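Local atomic coordinates of protein LRIM1 (Anopheles gambiae, PDB entry 3O53), a protein that forms a heterodimeric complex with the leucine-rich repeat protein APL1C that regulates complement-like immunity in the mosquito, this chain being its leucine-rich repeat domain. Residues V159-L164 with E172-Q177; L196-N201 with P208-A213. All blocks are in the same frame, centred on the assembly; numbering follows the deposited sequence.

Contact 1: V159-L164 with E172-Q177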
loop_
_atom_site.group_PDB
_atom_site.type_symbol
_atom_site.label_atom_id
_atom_site.label_comp_id
_atom_site.label_asym_id
_atom_site.label_seq_id
_atom_site.Cartn_x
_atom_site.Cartn_y
_atom_site.Cartn_z
ATOM N N VAL A 159 -5.400 -7.466 -8.267
ATOM C CA VAL A 159 -5.177 -7.837 -6.881
ATOM C C VAL A 159 -5.832 -9.182 -6.586
ATOM O O VAL A 159 -6.994 -9.399 -6.910
ATOM C CB VAL A 159 -5.770 -6.788 -5.916
ATOM C CG1 VAL A 159 -5.787 -7.329 -4.473
ATOM C CG2 VAL A 159 -4.967 -5.490 -5.999
ATOM N N ASN A 160 -5.073 -10.071 -5.954
ATOM C CA ASN A 160 -5.590 -11.342 -5.480
ATOM C C ASN A 160 -5.316 -11.410 -3.982
ATOM O O ASN A 160 -4.169 -11.551 -3.563
ATOM C CB ASN A 160 -4.900 -12.500 -6.217
ATOM C CG ASN A 160 -5.384 -13.875 -5.759
ATOM O OD1 ASN A 160 -6.130 -14.007 -4.785
ATOM N ND2 ASN A 160 -4.945 -14.911 -6.467
ATOM N N PHE A 161 -6.367 -11.288 -3.180
ATOM C CA PHE A 161 -6.217 -11.198 -1.736
ATOM C C PHE A 161 -5.481 -12.391 -1.157
ATOM O O PHE A 161 -4.782 -12.260 -0.167
ATOM C CB PHE A 161 -7.583 -11.063 -1.052
ATOM C CG PHE A 161 -8.197 -9.691 -1.183
ATOM C CD1 PHE A 161 -7.437 -8.549 -0.949
ATOM C CD2 PHE A 161 -9.535 -9.547 -1.530
ATOM C CE1 PHE A 161 -7.999 -7.278 -1.068
ATOM C CE2 PHE A 161 -10.110 -8.284 -1.648
ATOM C CZ PHE A 161 -9.342 -7.144 -1.416
ATOM N N ALA A 162 -5.649 -13.555 -1.770
ATOM C CA ALA A 162 -4.953 -14.755 -1.332
ATOM C C ALA A 162 -3.443 -14.535 -1.236
ATOM O O ALA A 162 -2.763 -15.168 -0.424
ATOM C CB ALA A 162 -5.262 -15.914 -2.278
ATOM N N GLU A 163 -2.904 -13.651 -2.066
ATOM C CA GLU A 163 -1.458 -13.400 -2.044
ATOM C C GLU A 163 -1.009 -12.694 -0.760
ATOM O O GLU A 163 0.182 -12.616 -0.469
ATOM C CB GLU A 163 -1.020 -12.630 -3.296
ATOM C CG GLU A 163 -1.018 -13.534 -4.541
ATOM C CD GLU A 163 -0.788 -12.789 -5.845
ATOM O OE1 GLU A 163 -0.402 -11.601 -5.813
ATOM O OE2 GLU A 163 -0.988 -13.410 -6.916
ATOM N N LEU A 164 -1.976 -12.209 0.013
ATOM C CA LEU A 164 -1.710 -11.566 1.296
ATOM C C LEU A 164 -2.183 -12.447 2.460
ATOM O O LEU A 164 -2.275 -11.986 3.598
ATOM C CB LEU A 164 -2.418 -10.206 1.361
ATOM C CG LEU A 164 -1.871 -9.117 0.432
ATOM C CD1 LEU A 164 -2.650 -7.800 0.588
ATOM C CD2 LEU A 164 -0.384 -8.899 0.704
ATOM N N GLU A 172 -3.822 -4.492 9.026
ATOM C CA GLU A 172 -4.748 -3.489 9.537
ATOM C C GLU A 172 -5.062 -2.418 8.499
ATOM O O GLU A 172 -6.169 -1.912 8.448
ATOM C CB GLU A 172 -4.168 -2.841 10.797
ATOM C CG GLU A 172 -4.019 -3.835 11.945
ATOM C CD GLU A 172 -3.454 -3.223 13.214
ATOM O OE1 GLU A 172 -3.091 -2.027 13.204
ATOM O OE2 GLU A 172 -3.374 -3.951 14.226
ATOM N N HIS A 173 -4.085 -2.075 7.668
ATOM C CA HIS A 173 -4.281 -1.034 6.671
ATOM C C HIS A 173 -3.696 -1.467 5.332
ATOM O O HIS A 173 -2.529 -1.852 5.249
ATOM C CB HIS A 173 -3.614 0.272 7.118
ATOM C CG HIS A 173 -4.111 0.789 8.436
ATOM N ND1 HIS A 173 -5.302 1.472 8.569
ATOM C CD2 HIS A 173 -3.574 0.729 9.677
ATOM C CE1 HIS A 173 -5.477 1.809 9.835
ATOM N NE2 HIS A 173 -4.443 1.370 10.528
ATOM N N LEU A 174 -4.510 -1.384 4.285
ATOM C CA LEU A 174 -4.067 -1.704 2.928
ATOM C C LEU A 174 -4.426 -0.528 2.019
ATOM O O LEU A 174 -5.597 -0.268 1.800
ATOM C CB LEU A 174 -4.756 -2.991 2.442
ATOM C CG LEU A 174 -4.419 -3.502 1.033
ATOM C CD1 LEU A 174 -2.930 -3.616 0.841
ATOM C CD2 LEU A 174 -5.102 -4.851 0.764
ATOM N N ASN A 175 -3.418 0.188 1.510
ATOM C CA ASN A 175 -3.640 1.315 0.607
ATOM C C ASN A 175 -3.204 0.925 -0.793
ATOM O O ASN A 175 -2.039 0.633 -1.020
ATOM C CB ASN A 175 -2.833 2.538 1.056
ATOM C CG ASN A 175 -3.323 3.847 0.426
ATOM O OD1 ASN A 175 -3.993 3.867 -0.628
ATOM N ND2 ASN A 175 -2.978 4.959 1.087
ATOM N N LEU A 176 -4.142 0.917 -1.724
ATOM C CA LEU A 176 -3.852 0.517 -3.093
ATOM C C LEU A 176 -4.389 1.591 -4.029
ATOM O O LEU A 176 -4.602 1.341 -5.208
ATOM C CB LEU A 176 -4.510 -0.837 -3.405
ATOM C CG LEU A 176 -3.839 -2.056 -2.773
ATOM C CD1 LEU A 176 -4.791 -3.242 -2.731
ATOM C CD2 LEU A 176 -2.560 -2.406 -3.538
ATOM N N GLN A 177 -4.611 2.784 -3.485
ATOM C CA GLN A 177 -5.188 3.888 -4.249
ATOM C C GLN A 177 -4.226 4.337 -5.352
ATOM O O GLN A 177 -3.013 4.239 -5.210
ATOM C CB GLN A 177 -5.530 5.076 -3.322
ATOM C CG GLN A 177 -4.412 6.093 -3.218
ATOM C CD GLN A 177 -4.377 6.861 -1.905
ATOM O OE1 GLN A 177 -4.306 6.269 -0.834
ATOM N NE2 GLN A 177 -4.379 8.192 -1.991
#

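Contact 2: L196-N201 with P208-A213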
loop_
_atom_site.group_PDB
_atom_site.type_symbol
_atom_site.label_atom_id
_atom_site.label_comp_id
_atom_site.label_asym_id
_atom_site.label_seq_id
_atom_site.Cartn_x
_atom_site.Cartn_y
_atom_site.Cartn_z
ATOM N N LEU A 196 -9.315 -0.092 3.950
ATOM C CA LEU A 196 -8.979 -0.554 2.615
ATOM C C LEU A 196 -9.220 0.584 1.648
ATOM O O LEU A 196 -10.352 1.024 1.484
ATOM C CB LEU A 196 -9.851 -1.755 2.241
ATOM C CG LEU A 196 -9.703 -2.296 0.823
ATOM C CD1 LEU A 196 -8.271 -2.767 0.579
ATOM C CD2 LEU A 196 -10.707 -3.429 0.605
ATOM N N ASP A 197 -8.160 1.060 1.007
ATOM C CA ASP A 197 -8.292 2.146 0.046
ATOM C C ASP A 197 -8.010 1.637 -1.359
ATOM O O ASP A 197 -6.870 1.315 -1.701
ATOM C CB ASP A 197 -7.339 3.285 0.412
ATOM C CG ASP A 197 -7.662 4.572 -0.327
ATOM O OD1 ASP A 197 -8.533 4.533 -1.228
ATOM O OD2 ASP A 197 -7.044 5.619 -0.017
ATOM N N LEU A 198 -9.055 1.528 -2.170
ATOM C CA LEU A 198 -8.881 1.148 -3.577
ATOM C C LEU A 198 -9.372 2.255 -4.501
ATOM O O LEU A 198 -9.744 1.982 -5.628
ATOM C CB LEU A 198 -9.621 -0.156 -3.887
ATOM C CG LEU A 198 -8.884 -1.455 -3.538
ATOM C CD1 LEU A 198 -9.892 -2.566 -3.230
ATOM C CD2 LEU A 198 -7.917 -1.897 -4.655
ATOM N N SER A 199 -9.360 3.503 -4.023
ATOM C CA SER A 199 -9.880 4.613 -4.806
ATOM C C SER A 199 -8.973 4.895 -5.997
ATOM O O SER A 199 -7.809 4.516 -5.997
ATOM C CB SER A 199 -10.048 5.878 -3.946
ATOM O OG SER A 199 -8.824 6.233 -3.340
ATOM N N SER A 200 -9.535 5.540 -7.016
ATOM C CA SER A 200 -8.818 5.868 -8.242
ATOM C C SER A 200 -8.121 4.663 -8.849
ATOM O O SER A 200 -6.938 4.709 -9.149
ATOM C CB SER A 200 -7.813 6.980 -7.980
ATOM O OG SER A 200 -8.499 8.149 -7.598
ATOM N N ASN A 201 -8.859 3.574 -8.990
ATOM C CA ASN A 201 -8.401 2.451 -9.776
ATOM C C ASN A 201 -9.415 2.295 -10.905
ATOM O O ASN A 201 -10.144 3.236 -11.194
ATOM C CB ASN A 201 -8.237 1.206 -8.912
ATOM C CG ASN A 201 -6.930 1.219 -8.138
ATOM O OD1 ASN A 201 -5.863 1.016 -8.706
ATOM N ND2 ASN A 201 -7.011 1.446 -6.833
ATOM N N PRO A 208 -17.681 -10.605 -4.803
ATOM C CA PRO A 208 -17.726 -11.385 -3.553
ATOM C C PRO A 208 -16.412 -11.372 -2.791
ATOM O O PRO A 208 -16.394 -11.603 -1.587
ATOM C CB PRO A 208 -18.037 -12.810 -4.031
ATOM C CG PRO A 208 -18.674 -12.630 -5.359
ATOM C CD PRO A 208 -18.009 -11.436 -5.975
ATOM N N GLU A 209 -15.324 -11.110 -3.500
ATOM C CA GLU A 209 -14.014 -10.969 -2.882
ATOM C C GLU A 209 -14.038 -9.922 -1.763
ATOM O O GLU A 209 -13.232 -9.974 -0.834
ATOM C CB GLU A 209 -12.980 -10.577 -3.941
ATOM C CG GLU A 209 -13.264 -9.248 -4.641
ATOM C CD GLU A 209 -14.172 -9.374 -5.869
ATOM O OE1 GLU A 209 -14.703 -10.478 -6.133
ATOM O OE2 GLU A 209 -14.338 -8.355 -6.583
ATOM N N PHE A 210 -14.966 -8.975 -1.845
ATOM C CA PHE A 210 -14.997 -7.887 -0.875
ATOM C C PHE A 210 -15.577 -8.304 0.478
ATOM O O PHE A 210 -15.570 -7.527 1.432
ATOM C CB PHE A 210 -15.692 -6.654 -1.466
ATOM C CG PHE A 210 -14.792 -5.868 -2.383
ATOM C CD1 PHE A 210 -13.936 -4.895 -1.876
ATOM C CD2 PHE A 210 -14.755 -6.143 -3.743
ATOM C CE1 PHE A 210 -13.077 -4.179 -2.720
ATOM C CE2 PHE A 210 -13.904 -5.437 -4.592
ATOM C CZ PHE A 210 -13.057 -4.456 -4.077
ATOM N N GLN A 211 -16.045 -9.539 0.586
ATOM C CA GLN A 211 -16.371 -10.057 1.908
ATOM C C GLN A 211 -15.068 -10.139 2.709
ATOM O O GLN A 211 -15.085 -10.111 3.937
ATOM C CB GLN A 211 -17.065 -11.419 1.837
ATOM C CG GLN A 211 -17.832 -11.777 3.120
ATOM C CD GLN A 211 -18.883 -10.731 3.508
ATOM O OE1 GLN A 211 -19.402 -10.011 2.658
ATOM N NE2 GLN A 211 -19.199 -10.652 4.801
ATOM N N SER A 212 -13.938 -10.213 2.003
ATOM C CA SER A 212 -12.626 -10.148 2.650
ATOM C C SER A 212 -12.482 -8.879 3.484
ATOM O O SER A 212 -11.685 -8.831 4.405
ATOM C CB SER A 212 -11.504 -10.181 1.613
ATOM O OG SER A 212 -11.467 -11.423 0.939
ATOM N N ALA A 213 -13.252 -7.851 3.151
ATOM C CA ALA A 213 -13.185 -6.588 3.884
ATOM C C ALA A 213 -14.464 -6.280 4.663
ATOM O O ALA A 213 -14.710 -5.122 5.014
ATOM C CB ALA A 213 -12.869 -5.440 2.918
#

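Contact 1: V159-L164 with E172-Q177
Leu-164 and Leu-174 reach toward each other tip to tip across the interior, CD1 of Leu-164 lying 3.8 Å from CD2 of Leu-174. The same CD2 methyl of Leu-174 also sits at the rim of the Phe-161 ring, near its plane and 4.2 Å from CE1, so the leucine meets the edge of the ring. CG of Leu-174 is anti to its backbone N (chi1 -180°), which with chi2 near 52° brings CD2 to both Leu-164 and Phe-161. A second, separate touch joins Val-159 and Leu-176, whose side chains cross obliquely with CG2 of the valine 4.0 Å from CD1 of the leucine.

Behind this apolar layer, each backbone is shaped by an Asx turn. Asn-160 OD1 accepts from Ala-162 N at 3.1 Å, the donor standing well above the carbonyl plane, where the chain leaves strand 158-160 for the 3-10 turn that bears Phe-161. Asn-175 OD1 takes the N-H of Gln-177 in a straighter bond, 162° at the hydrogen, just past Leu-176. In the neighbouring strands, Leu-174 packs on Leu-149 and Leu-196. Such leucines, pointing inward from a short parallel strand onto the returning side of the coil, are the hallmark of the leucine-rich repeat solenoid.

Contact 2: L196-N201 with P208-A213
This is a buried, wholly apolar contact inside a leucine-rich repeat, where strand 195-197 and the turn after it face the 3-10 segment 208-212 across the interior. Phe-210 is the centrepiece. Leu-198 comes at it from the opposite direction and sets CD1 against the ring edge, near the ring plane, 3.6 Å from CE1 and 3.8 Å from CZ of Phe-210. Leu-196 crosses the phenylalanine at about a right angle; its CD2 lies 4.2 Å from Phe-210 CE1 and is closer, at 3.8 Å, to the CB of Ala-213. CG of Phe-210 is anti to its carbonyl carbon (chi1 -79°), which swings the ring inward although the CB bond itself does not aim at the strand.

Polar side chains shape the turn that follows the strand. Asp-197 OD1 is gripped twice by Ser-199: by its N on the anti side at 3.1 Å, closing an Asx turn, and by its OG on the syn side at 2.7 Å. Asn-201, itself buried, donates from ND2 to Leu-198 O almost straight, at 177°, but from above the carbonyl plane, and also to Leu-176 O in the preceding coil. With no hydrogen bond or charge pair passing between the two segments, their mutual attachment rests on burial and on the fit of two leucine methyls, one at the Phe-210 ring edge and the other touching both that ring and the Ala-213 methyl.

Contact 1 closes before contact 2 opens along the chain, and their centres lie about 8 Å apart. Strands 173-175 and 195-197, one from each contact, are parallel neighbours on the same face of the solenoid. Leu-176 N probably donates to Asp-197 O at 2.8 Å, a backbone bond that ties the two coils together, and side chains of Gln-177 and Ser-199 pack just beyond it. On the returning side, Phe-161 of contact 1 touches Ser-212 of contact 2, so the coils meet there as well. Through the packing of Leu-174 on Leu-196, the two contacts form one continuous stretch of hydrophobic core in the middle of the leucine-rich repeat domain.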